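Cytoplasmic protein (Cryptococcus neoformans var. grubii serotype A, PDB 7LPO) probably hydrolyses steryl beta-glucosides, acting as a sterylglucosidase of glycoside hydrolase family 5. Local coordinates at residues Pro10-Pro15 with His420-His425; Tyr412-Arg417 with Glu440-Gly445. One frame throughout, in Å; residues are numbered along the deposited sequence.

Interaction 1 of 2, residues Pro10-Pro15 with His420-His425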
ATOM      1  N   PRO A  10       4.488 -15.048 -22.767  1.00 21.37           N
ATOM      2  CA  PRO A  10       3.256 -15.841 -22.676  1.00 21.25           C
ATOM      3  C   PRO A  10       2.002 -15.030 -22.938  1.00 22.76           C
ATOM      4  O   PRO A  10       0.932 -15.627 -23.101  1.00 25.22           O
ATOM      5  CB  PRO A  10       3.282 -16.370 -21.232  1.00 21.07           C
ATOM      6  CG  PRO A  10       4.028 -15.318 -20.468  1.00 22.07           C
ATOM      7  CD  PRO A  10       5.014 -14.670 -21.438  1.00 22.24           C
ATOM      8  N   VAL A  11       2.094 -13.702 -22.990  1.00 24.55           N
ATOM      9  CA  VAL A  11       0.926 -12.854 -23.237  1.00 25.41           C
ATOM     10  C   VAL A  11       0.725 -12.611 -24.728  1.00 24.97           C
ATOM     11  O   VAL A  11      -0.377 -12.777 -25.259  1.00 24.68           O
ATOM     12  CB  VAL A  11       1.070 -11.516 -22.474  1.00 25.01           C
ATOM     13  CG1 VAL A  11      -0.215 -10.709 -22.565  1.00 26.75           C
ATOM     14  CG2 VAL A  11       1.457 -11.746 -21.016  1.00 24.14           C
ATOM     15  N   THR A  12       1.795 -12.217 -25.420  1.00 26.35           N
ATOM     16  CA  THR A  12       1.734 -11.838 -26.822  1.00 27.51           C
ATOM     17  C   THR A  12       2.334 -12.868 -27.765  1.00 30.92           C
ATOM     18  O   THR A  12       2.005 -12.853 -28.955  1.00 33.52           O
ATOM     19  CB  THR A  12       2.488 -10.526 -27.033  1.00 26.23           C
ATOM     20  OG1 THR A  12       3.885 -10.770 -26.783  1.00 26.88           O
ATOM     21  CG2 THR A  12       1.955  -9.454 -26.090  1.00 26.00           C
ATOM     22  N   GLY A  13       3.218 -13.734 -27.276  1.00 28.92           N
ATOM     23  CA  GLY A  13       3.939 -14.644 -28.130  1.00 29.32           C
ATOM     24  C   GLY A  13       5.125 -14.036 -28.838  1.00 30.52           C
ATOM     25  O   GLY A  13       5.790 -14.747 -29.605  1.00 32.66           O
ATOM     26  N   ASN A  14       5.404 -12.740 -28.618  1.00 28.42           N
ATOM     27  CA  ASN A  14       6.528 -12.063 -29.240  1.00 29.32           C
ATOM     28  C   ASN A  14       7.819 -12.382 -28.491  1.00 30.18           C
ATOM     29  O   ASN A  14       7.788 -12.664 -27.290  1.00 31.01           O
ATOM     30  CB  ASN A  14       6.312 -10.550 -29.242  1.00 29.79           C
ATOM     31  CG  ASN A  14       5.113 -10.129 -30.063  1.00 33.13           C
ATOM     32  OD1 ASN A  14       4.840 -10.697 -31.120  1.00 36.65           O
ATOM     33  ND2 ASN A  14       4.384  -9.128 -29.579  1.00 33.99           N
ATOM     34  N   PRO A  15       8.965 -12.337 -29.173  1.00 32.39           N
ATOM     35  CA  PRO A  15      10.242 -12.495 -28.463  1.00 33.13           C
ATOM     36  C   PRO A  15      10.450 -11.347 -27.487  1.00 31.45           C
ATOM     37  O   PRO A  15       9.939 -10.243 -27.677  1.00 30.45           O
ATOM     38  CB  PRO A  15      11.291 -12.489 -29.582  1.00 33.87           C
ATOM     39  CG  PRO A  15      10.632 -11.777 -30.726  1.00 33.83           C
ATOM     40  CD  PRO A  15       9.151 -12.087 -30.615  1.00 33.04           C
ATOM     41  N   HIS A 420      -0.224  -1.581 -22.353  1.00 18.94           N
ATOM     42  CA  HIS A 420       1.030  -2.168 -21.888  1.00 18.35           C
ATOM     43  C   HIS A 420       0.909  -3.666 -22.133  1.00 19.19           C
ATOM     44  O   HIS A 420       0.544  -4.431 -21.228  1.00 18.36           O
ATOM     45  CB  HIS A 420       1.282  -1.824 -20.420  1.00 19.32           C
ATOM     46  CG  HIS A 420       2.640  -2.209 -19.934  1.00 18.82           C
ATOM     47  ND1 HIS A 420       3.115  -1.843 -18.695  1.00 17.94           N
ATOM     48  CD2 HIS A 420       3.613  -2.955 -20.508  1.00 17.46           C
ATOM     49  CE1 HIS A 420       4.325  -2.348 -18.525  1.00 18.59           C
ATOM     50  NE2 HIS A 420       4.654  -3.016 -19.616  1.00 18.98           N
ATOM     51  N   PRO A 421       1.200  -4.118 -23.359  1.00 18.13           N
ATOM     52  CA  PRO A 421       0.910  -5.518 -23.711  1.00 17.26           C
ATOM     53  C   PRO A 421       1.621  -6.542 -22.855  1.00 17.54           C
ATOM     54  O   PRO A 421       1.058  -7.616 -22.622  1.00 19.02           O
ATOM     55  CB  PRO A 421       1.365  -5.618 -25.175  1.00 16.98           C
ATOM     56  CG  PRO A 421       1.295  -4.221 -25.700  1.00 18.40           C
ATOM     57  CD  PRO A 421       1.599  -3.316 -24.531  1.00 19.23           C
ATOM     58  N   GLU A 422       2.845  -6.267 -22.405  1.00 20.60           N
ATOM     59  CA  GLU A 422       3.614  -7.208 -21.597  1.00 22.62           C
ATOM     60  C   GLU A 422       3.500  -6.929 -20.100  1.00 22.34           C
ATOM     61  O   GLU A 422       4.356  -7.372 -19.322  1.00 22.47           O
ATOM     62  CB  GLU A 422       5.087  -7.173 -22.007  1.00 26.15           C
ATOM     63  CG  GLU A 422       5.352  -7.501 -23.460  1.00 29.68           C
ATOM     64  CD  GLU A 422       5.066  -8.949 -23.789  1.00 32.48           C
ATOM     65  OE1 GLU A 422       4.748  -9.728 -22.863  1.00 30.19           O
ATOM     66  OE2 GLU A 422       5.147  -9.306 -24.982  1.00 36.32           O
ATOM     67  N   SER A 423       2.466  -6.210 -19.680  1.00 20.90           N
ATOM     68  CA  SER A 423       2.379  -5.802 -18.288  1.00 21.61           C
ATOM     69  C   SER A 423       2.220  -7.003 -17.368  1.00 18.32           C
ATOM     70  O   SER A 423       1.441  -7.924 -17.632  1.00 18.54           O
ATOM     71  CB  SER A 423       1.206  -4.846 -18.077  1.00 27.03           C
ATOM     72  OG  SER A 423       1.063  -4.548 -16.695  1.00 31.38           O
ATOM     73  N   ILE A 424       2.961  -6.979 -16.270  1.00 17.86           N
ATOM     74  CA  ILE A 424       2.701  -7.883 -15.162  1.00 15.97           C
ATOM     75  C   ILE A 424       1.503  -7.349 -14.389  1.00 15.46           C
ATOM     76  O   ILE A 424       1.455  -6.166 -14.038  1.00 16.70           O
ATOM     77  CB  ILE A 424       3.941  -8.015 -14.261  1.00 16.71           C
ATOM     78  CG1 ILE A 424       5.089  -8.675 -15.036  1.00 16.68           C
ATOM     79  CG2 ILE A 424       3.614  -8.839 -13.036  1.00 15.89           C
ATOM     80  CD1 ILE A 424       6.429  -8.620 -14.327  1.00 17.11           C
ATOM     81  N   HIS A 425       0.521  -8.212 -14.151  1.00 16.94           N
ATOM     82  CA  HIS A 425      -0.603  -7.874 -13.289  1.00 14.65           C
ATOM     83  C   HIS A 425      -0.211  -8.131 -11.839  1.00 14.66           C
ATOM     84  O   HIS A 425      -0.037  -9.287 -11.425  1.00 14.66           O
ATOM     85  CB  HIS A 425      -1.829  -8.692 -13.666  1.00 15.82           C
ATOM     86  CG  HIS A 425      -2.457  -8.273 -14.952  1.00 15.88           C
ATOM     87  ND1 HIS A 425      -2.486  -6.960 -15.369  1.00 17.19           N
ATOM     88  CD2 HIS A 425      -3.068  -8.993 -15.921  1.00 17.08           C
ATOM     89  CE1 HIS A 425      -3.101  -6.888 -16.536  1.00 18.65           C
ATOM     90  NE2 HIS A 425      -3.465  -8.107 -16.892  1.00 18.24           N
TER
HETATM   91  O   HOH W   1       5.073  -7.314 -26.839  1.00 34.06           O

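Interaction 2 of 2, residues Tyr412-Arg417 with Glu440-Gly445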
ATOM      1  N   TYR A 412     -10.392  -3.586 -15.300  1.00 17.11           N
ATOM      2  CA  TYR A 412      -9.161  -2.827 -15.094  1.00 15.17           C
ATOM      3  C   TYR A 412      -7.992  -3.482 -15.818  1.00 14.86           C
ATOM      4  O   TYR A 412      -7.275  -2.829 -16.584  1.00 14.09           O
ATOM      5  CB  TYR A 412      -8.868  -2.702 -13.594  1.00 14.63           C
ATOM      6  CG  TYR A 412      -7.533  -2.064 -13.278  1.00 15.78           C
ATOM      7  CD1 TYR A 412      -7.383  -0.691 -13.295  1.00 14.79           C
ATOM      8  CD2 TYR A 412      -6.413  -2.841 -12.971  1.00 16.36           C
ATOM      9  CE1 TYR A 412      -6.173  -0.093 -13.013  1.00 15.11           C
ATOM     10  CE2 TYR A 412      -5.184  -2.242 -12.692  1.00 15.56           C
ATOM     11  CZ  TYR A 412      -5.079  -0.865 -12.717  1.00 16.15           C
ATOM     12  OH  TYR A 412      -3.884  -0.238 -12.434  1.00 18.05           O
ATOM     13  N   SER A 413      -7.793  -4.785 -15.596  1.00 16.63           N
ATOM     14  CA  SER A 413      -6.607  -5.453 -16.125  1.00 17.50           C
ATOM     15  C   SER A 413      -6.611  -5.474 -17.653  1.00 17.39           C
ATOM     16  O   SER A 413      -5.554  -5.350 -18.282  1.00 18.23           O
ATOM     17  CB  SER A 413      -6.505  -6.868 -15.550  1.00 17.61           C
ATOM     18  OG  SER A 413      -7.586  -7.686 -15.955  1.00 20.51           O
ATOM     19  N   SER A 414      -7.786  -5.612 -18.270  1.00 16.43           N
ATOM     20  CA  SER A 414      -7.853  -5.566 -19.728  1.00 18.97           C
ATOM     21  C   SER A 414      -7.391  -4.217 -20.262  1.00 17.31           C
ATOM     22  O   SER A 414      -6.701  -4.147 -21.285  1.00 18.48           O
ATOM     23  CB  SER A 414      -9.274  -5.851 -20.208  1.00 20.94           C
ATOM     24  OG  SER A 414      -9.674  -7.145 -19.822  1.00 24.28           O
ATOM     25  N   ARG A 415      -7.775  -3.130 -19.593  1.00 17.64           N
ATOM     26  CA  ARG A 415      -7.353  -1.814 -20.055  1.00 18.69           C
ATOM     27  C   ARG A 415      -5.847  -1.653 -19.935  1.00 18.02           C
ATOM     28  O   ARG A 415      -5.207  -1.093 -20.831  1.00 19.60           O
ATOM     29  CB  ARG A 415      -8.058  -0.701 -19.271  1.00 21.73           C
ATOM     30  CG  ARG A 415      -7.683   0.707 -19.755  1.00 25.36           C
ATOM     31  CD  ARG A 415      -8.194   0.955 -21.183  1.00 28.56           C
ATOM     32  NE  ARG A 415      -9.605   0.583 -21.245  1.00 31.65           N
ATOM     33  CZ  ARG A 415     -10.605   1.400 -20.925  1.00 29.82           C
ATOM     34  NH1 ARG A 415     -10.348   2.655 -20.564  1.00 25.61           N
ATOM     35  NH2 ARG A 415     -11.857   0.962 -20.977  1.00 31.33           N
ATOM     36  N   ILE A 416      -5.266  -2.129 -18.835  1.00 14.03           N
ATOM     37  CA  ILE A 416      -3.817  -2.027 -18.659  1.00 14.00           C
ATOM     38  C   ILE A 416      -3.098  -2.701 -19.819  1.00 13.99           C
ATOM     39  O   ILE A 416      -2.161  -2.143 -20.398  1.00 16.71           O
ATOM     40  CB  ILE A 416      -3.388  -2.635 -17.311  1.00 15.49           C
ATOM     41  CG1 ILE A 416      -3.892  -1.775 -16.149  1.00 18.05           C
ATOM     42  CG2 ILE A 416      -1.872  -2.849 -17.285  1.00 16.97           C
ATOM     43  CD1 ILE A 416      -3.295  -0.397 -16.054  1.00 19.49           C
ATOM     44  N   ARG A 417      -3.532  -3.913 -20.180  1.00 14.00           N
ATOM     45  CA  ARG A 417      -2.853  -4.669 -21.228  1.00 21.21           C
ATOM     46  C   ARG A 417      -3.048  -4.031 -22.600  1.00 19.80           C
ATOM     47  O   ARG A 417      -2.205  -4.201 -23.487  1.00 17.71           O
ATOM     48  CB  ARG A 417      -3.352  -6.114 -21.243  1.00 20.23           C
ATOM     49  CG  ARG A 417      -2.762  -7.010 -20.136  1.00 20.37           C
ATOM     50  CD  ARG A 417      -1.525  -7.790 -20.600  1.00 19.42           C
ATOM     51  NE  ARG A 417      -0.847  -8.431 -19.474  1.00 15.47           N
ATOM     52  CZ  ARG A 417      -1.254  -9.552 -18.893  1.00 15.56           C
ATOM     53  NH1 ARG A 417      -2.327 -10.185 -19.337  1.00 17.99           N
ATOM     54  NH2 ARG A 417      -0.582 -10.048 -17.867  1.00 13.98           N
ATOM     55  N   GLU A 440      -6.990 -17.731 -16.334  1.00 27.20           N
ATOM     56  CA  GLU A 440      -5.760 -17.632 -17.111  1.00 28.18           C
ATOM     57  C   GLU A 440      -5.973 -16.840 -18.395  1.00 28.59           C
ATOM     58  O   GLU A 440      -5.008 -16.286 -18.933  1.00 27.60           O
ATOM     59  CB  GLU A 440      -5.222 -19.028 -17.451  1.00 29.92           C
ATOM     60  CG  GLU A 440      -4.198 -19.593 -16.478  1.00 30.59           C
ATOM     61  CD  GLU A 440      -3.070 -18.617 -16.145  1.00 32.10           C
ATOM     62  OE1 GLU A 440      -2.798 -18.425 -14.940  1.00 33.54           O
ATOM     63  OE2 GLU A 440      -2.473 -18.032 -17.081  1.00 31.55           O
ATOM     64  N   SER A 441      -7.212 -16.773 -18.899  1.00 30.94           N
ATOM     65  CA  SER A 441      -7.475 -15.975 -20.092  1.00 29.32           C
ATOM     66  C   SER A 441      -7.167 -14.500 -19.863  1.00 32.03           C
ATOM     67  O   SER A 441      -7.019 -13.751 -20.834  1.00 34.62           O
ATOM     68  CB  SER A 441      -8.934 -16.133 -20.543  1.00 27.60           C
ATOM     69  OG  SER A 441      -9.838 -16.063 -19.454  1.00 27.17           O
ATOM     70  N   PHE A 442      -7.078 -14.065 -18.605  1.00 30.03           N
ATOM     71  CA  PHE A 442      -6.676 -12.703 -18.268  1.00 26.01           C
ATOM     72  C   PHE A 442      -5.291 -12.631 -17.642  1.00 23.07           C
ATOM     73  O   PHE A 442      -4.568 -11.662 -17.873  1.00 22.85           O
ATOM     74  CB  PHE A 442      -7.689 -12.070 -17.303  1.00 24.88           C
ATOM     75  CG  PHE A 442      -8.996 -11.712 -17.944  1.00 27.77           C
ATOM     76  CD1 PHE A 442      -9.863 -12.699 -18.373  1.00 28.33           C
ATOM     77  CD2 PHE A 442      -9.363 -10.384 -18.110  1.00 30.36           C
ATOM     78  CE1 PHE A 442     -11.068 -12.370 -18.966  1.00 30.39           C
ATOM     79  CE2 PHE A 442     -10.561 -10.048 -18.702  1.00 32.24           C
ATOM     80  CZ  PHE A 442     -11.416 -11.038 -19.133  1.00 32.54           C
ATOM     81  N   LEU A 443      -4.908 -13.626 -16.845  1.00 22.19           N
ATOM     82  CA  LEU A 443      -3.564 -13.636 -16.277  1.00 21.91           C
ATOM     83  C   LEU A 443      -2.514 -13.870 -17.358  1.00 22.92           C
ATOM     84  O   LEU A 443      -1.517 -13.142 -17.437  1.00 20.94           O
ATOM     85  CB  LEU A 443      -3.467 -14.711 -15.202  1.00 21.36           C
ATOM     86  CG  LEU A 443      -4.305 -14.510 -13.942  1.00 22.39           C
ATOM     87  CD1 LEU A 443      -4.119 -15.688 -13.006  1.00 23.73           C
ATOM     88  CD2 LEU A 443      -3.926 -13.215 -13.267  1.00 23.11           C
ATOM     89  N   LYS A 444      -2.719 -14.904 -18.183  1.00 25.10           N
ATOM     90  CA  LYS A 444      -1.872 -15.197 -19.336  1.00 23.88           C
ATOM     91  C   LYS A 444      -0.411 -15.370 -18.932  1.00 21.30           C
ATOM     92  O   LYS A 444       0.496 -14.914 -19.627  1.00 23.30           O
ATOM     93  CB  LYS A 444      -2.010 -14.111 -20.403  1.00 25.54           C
ATOM     94  CG  LYS A 444      -3.368 -14.062 -21.094  1.00 26.59           C
ATOM     95  CD  LYS A 444      -3.344 -13.107 -22.307  1.00 29.59           C
ATOM     96  CE  LYS A 444      -4.692 -13.071 -23.023  1.00 34.95           C
ATOM     97  NZ  LYS A 444      -4.765 -12.004 -24.065  1.00 38.15           N
ATOM     98  N   GLY A 445      -0.186 -16.025 -17.795  1.00 19.19           N
ATOM     99  CA  GLY A 445       1.159 -16.357 -17.367  1.00 16.83           C
ATOM    100  C   GLY A 445       2.041 -15.178 -17.047  1.00 16.69           C
ATOM    101  O   GLY A 445       3.268 -15.289 -17.118  1.00 18.61           O
TER
HETATM  102  O   HOH W   2      -5.696  -9.080 -18.522  1.00 24.47           O
HETATM  103  O   HOH W   3      -3.792  -9.677 -22.011  1.00 22.58           O

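Interaction 1 of 2, residues Pro10-Pro15 with His420-His425
E422 OE2 is gripped by the hydroxyl of T12 and by a water: T12 OG1 donates to E422 OE2 at 2.6 Å, and the water donates to E422 OE2 from 2.7 Å. The hydroxyl comes in on the syn side of the carboxylate, 25° out of its plane, and the two side chains cross at about a right angle. The bend at chi2 brings E422 CD to the T12 side chain. Its other oxygen, OE1, is held by S9 OG and Y20 OH, so both ends of the carboxylate have partners, which would restrict its rotation. T12 OG1, lying between its own backbone N and carbonyl carbon (chi1 67°), also accepts from N14 N at 3.1 Å along a nearly straight bond (167°). This ST turn uses the hydroxyl as acceptor as well as donor. Apolar contact is limited to T12 CG2 on P421 CB at 4.0 Å; V11 CG1 packs against the carbonyl O of P421, 3.3 Å away. That proline belongs to a type I beta turn from H420 to S423, closed by S423 N to H420 O; R446 NE bonds to the O of E422. The turn is a helix-to-strand connection of the TIM-barrel fold, leading from helix 400-419 into strand 424-427, and the N-terminal loop fastens onto it at the surface.

Interaction 2 of 2, residues Tyr412-Arg417 with Glu440-Gly445
Polar contact between R417 and the backbone of F442 and L443 carries this interface. R417 NH2 donates to L443 O at 3.3 Å (153°), with the oxygen at the guanidinium edge, 15° out of its plane. R417 NH1 makes a weaker, more bent bond to F442 O (3.1 Å, 133°). The arginine chain bends at chi2 before extending toward these carbonyls at the end of helix 440-443, where its positive charge probably suits the helix dipole. R417 NH2 also bonds to S423 O, so one nitrogen spans two backbone carbonyls. Within 440-445, K444 leaves the helix with positive phi, and G445 N then bonds to E440 OE2 on its syn lone pair, tying the second residue beyond the helix back to its first residue.

Two waters supplement the direct bonds. One donates to F442 O and only weakly to S413 OG; the other accepts from R417 NH1 at 3.1 Å, in the guanidinium plane, and weakly from K444 NZ. It lies between two like charges, R417 NH1 and K444 NZ being 5.6 Å apart.

Packing is confined mainly to the F442 ring. Its CE2 lies 3.2 Å from S414 OG, which approaches obliquely, while S413 OG stands at the ring edge, 3.9 Å from CD2. Both hydroxyls bond to backbone carbonyls of their own helix, S414 to L410 O and S413 to W409 O and L410 O. F442 also rests on W409 and L410. Short helix 440-443 thereby lies against helix 400-419, while the L443 side chain touches W409 of that helix, I427 of strand 424-427 and Y515.

Overall arrangement
The two interactions lie side by side, their centres 9 Å apart, and alternate along the chain: 10-15, 412-417, 420-425, 440-445. Helix 400-419, strand 424-427 and helix 440-443 follow one another, and interaction 2 packs the two helices together while interaction 1 adds the distant N-terminal loop at the turn before the strand. R417 belongs to both, reaching S423 of the turn as well as helix 440-443, and its guanidinium packs on H425. P10 also touches G445. Strand 424-427 pairs in parallel with 263-267 and 447-449, as a barrel strand would, and both contacts gather around the helix-to-strand passage that leads into it.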